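Local coordinates for protein cyclopenase asqI (Emericella nidulans, PDB 5YY3) that catalyses the zinc-dependent ring contraction of 4'-methoxycyclopenin to 4'-methoxyviridicatin, with release of methyl isocyanate, in aspoquinolone biosynthesis, at residues A[603-607]-A[608-612]. Numbering follows the deposited sequence.
Sequences GYPFN and RAWTQ
The indole of Trp-610 meets the loop before it with its edge: the carbonyl O of Pro-605 lies nearly in the ring plane, 2.6 Å from NE1, and takes a short, almost straight hydrogen bond (163° at the hydrogen). Pro-605 CB, in turn, rests over the centre of one face of the Tyr-604 ring. Seen from the acceptor, the donor stands well above the carbonyl plane. Trp-610 CZ2 sits 3.4 Å from CE1 of Phe-606; the Phe-606 ring and the six-membered ring of Trp-610 are inclined by 32°, neither a parallel stack nor a T-shape. The Pro-605 ring adds a looser contact, its CG 4.1 Å from Trp-610 CZ2. A cis peptide bond joins Tyr-604 to Pro-605, and Phe-606 N bonds back to Gly-603 O, making residues 603-606 a type VIa beta turn. Beyond it the chain reaches helix 611-614, with Trp-610 in the N-cap position. This buried loop belongs to the Ig-like domain of the hemocyanin type, away from the zinc-binding histidines. Phe-606 also stacks on Trp-507, while Tyr-504 approaches Trp-610 edge-to-face. Asn-607 ND2, buried without a partner in the model, lies 3.7 Å from Arg-608 NH2, amide and guanidinium planes 70° apart; OD1 accepts a bond from Gln-413 NE2.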
# COMPACT_ATOMS: atom_id res chain seq x y z
N GLY A 603 -10.12 -24.05 -28.24
CA GLY A 603 -9.28 -24.15 -27.06
C GLY A 603 -8.68 -25.51 -26.80
O GLY A 603 -8.06 -25.72 -25.75
N TYR A 604 -8.86 -26.44 -27.74
CA TYR A 604 -8.24 -27.76 -27.65
C TYR A 604 -6.73 -27.64 -27.51
O TYR A 604 -6.11 -26.87 -28.24
CB TYR A 604 -8.57 -28.59 -28.89
CG TYR A 604 -8.04 -30.00 -28.85
CD1 TYR A 604 -8.77 -31.01 -28.23
CD2 TYR A 604 -6.81 -30.32 -29.42
CE1 TYR A 604 -8.29 -32.31 -28.18
CE2 TYR A 604 -6.32 -31.63 -29.37
CZ TYR A 604 -7.08 -32.62 -28.75
OH TYR A 604 -6.62 -33.92 -28.70
N PRO A 605 -6.12 -28.43 -26.62
CA PRO A 605 -6.68 -29.53 -25.83
C PRO A 605 -7.05 -29.17 -24.39
O PRO A 605 -7.27 -30.05 -23.56
CB PRO A 605 -5.53 -30.53 -25.83
CG PRO A 605 -4.30 -29.65 -25.75
CD PRO A 605 -4.65 -28.37 -26.51
N PHE A 606 -7.11 -27.88 -24.09
CA PHE A 606 -7.38 -27.46 -22.72
C PHE A 606 -8.87 -27.25 -22.44
O PHE A 606 -9.21 -26.75 -21.38
CB PHE A 606 -6.61 -26.19 -22.39
CG PHE A 606 -5.12 -26.39 -22.34
CD1 PHE A 606 -4.54 -27.10 -21.30
CD2 PHE A 606 -4.30 -25.89 -23.35
CE1 PHE A 606 -3.19 -27.28 -21.25
CE2 PHE A 606 -2.94 -26.08 -23.31
CZ PHE A 606 -2.39 -26.77 -22.25
N ASN A 607 -9.73 -27.64 -23.37
CA ASN A 607 -11.16 -27.38 -23.27
C ASN A 607 -11.92 -28.51 -22.58
O ASN A 607 -13.08 -28.35 -22.20
CB ASN A 607 -11.74 -27.12 -24.66
CG ASN A 607 -11.55 -28.29 -25.60
OD1 ASN A 607 -10.60 -29.07 -25.46
ND2 ASN A 607 -12.45 -28.43 -26.58
N ARG A 608 -11.25 -29.65 -22.40
CA ARG A 608 -11.79 -30.74 -21.57
C ARG A 608 -10.69 -31.25 -20.66
O ARG A 608 -9.53 -30.99 -20.91
CB ARG A 608 -12.32 -31.89 -22.44
CG ARG A 608 -13.77 -31.77 -22.78
CD ARG A 608 -14.10 -32.60 -23.98
NE ARG A 608 -14.35 -31.73 -25.12
CZ ARG A 608 -15.48 -31.05 -25.29
NH1 ARG A 608 -16.45 -31.18 -24.41
NH2 ARG A 608 -15.64 -30.27 -26.36
N ALA A 609 -11.05 -31.99 -19.62
CA ALA A 609 -10.01 -32.56 -18.76
C ALA A 609 -9.25 -33.61 -19.56
O ALA A 609 -9.76 -34.12 -20.56
CB ALA A 609 -10.60 -33.16 -17.50
N TRP A 610 -8.03 -33.94 -19.13
CA TRP A 610 -7.25 -34.97 -19.82
C TRP A 610 -7.37 -36.28 -19.10
O TRP A 610 -7.27 -36.36 -17.87
CB TRP A 610 -5.77 -34.59 -19.93
CG TRP A 610 -5.52 -33.34 -20.68
CD1 TRP A 610 -6.43 -32.62 -21.40
CD2 TRP A 610 -4.28 -32.64 -20.77
NE1 TRP A 610 -5.82 -31.50 -21.94
CE2 TRP A 610 -4.50 -31.50 -21.57
CE3 TRP A 610 -2.99 -32.88 -20.26
CZ2 TRP A 610 -3.48 -30.59 -21.87
CZ3 TRP A 610 -1.99 -31.98 -20.56
CH2 TRP A 610 -2.24 -30.85 -21.35
N THR A 611 -7.59 -37.32 -19.87
CA THR A 611 -7.89 -38.62 -19.32
C THR A 611 -6.62 -39.17 -18.64
O THR A 611 -6.71 -39.91 -17.65
CB THR A 611 -8.42 -39.55 -20.42
OG1 THR A 611 -9.12 -40.64 -19.81
CG2 THR A 611 -7.30 -40.09 -21.26
N GLN A 612 -5.46 -38.76 -19.13
CA GLN A 612 -4.18 -39.14 -18.53
C GLN A 612 -4.06 -38.65 -17.07
O GLN A 612 -3.32 -39.23 -16.28
CB GLN A 612 -3.02 -38.59 -19.36
CG GLN A 612 -2.71 -39.36 -20.67
CD GLN A 612 -3.74 -39.11 -21.77
OE1 GLN A 612 -4.44 -38.09 -21.77
NE2 GLN A 612 -3.83 -40.04 -22.71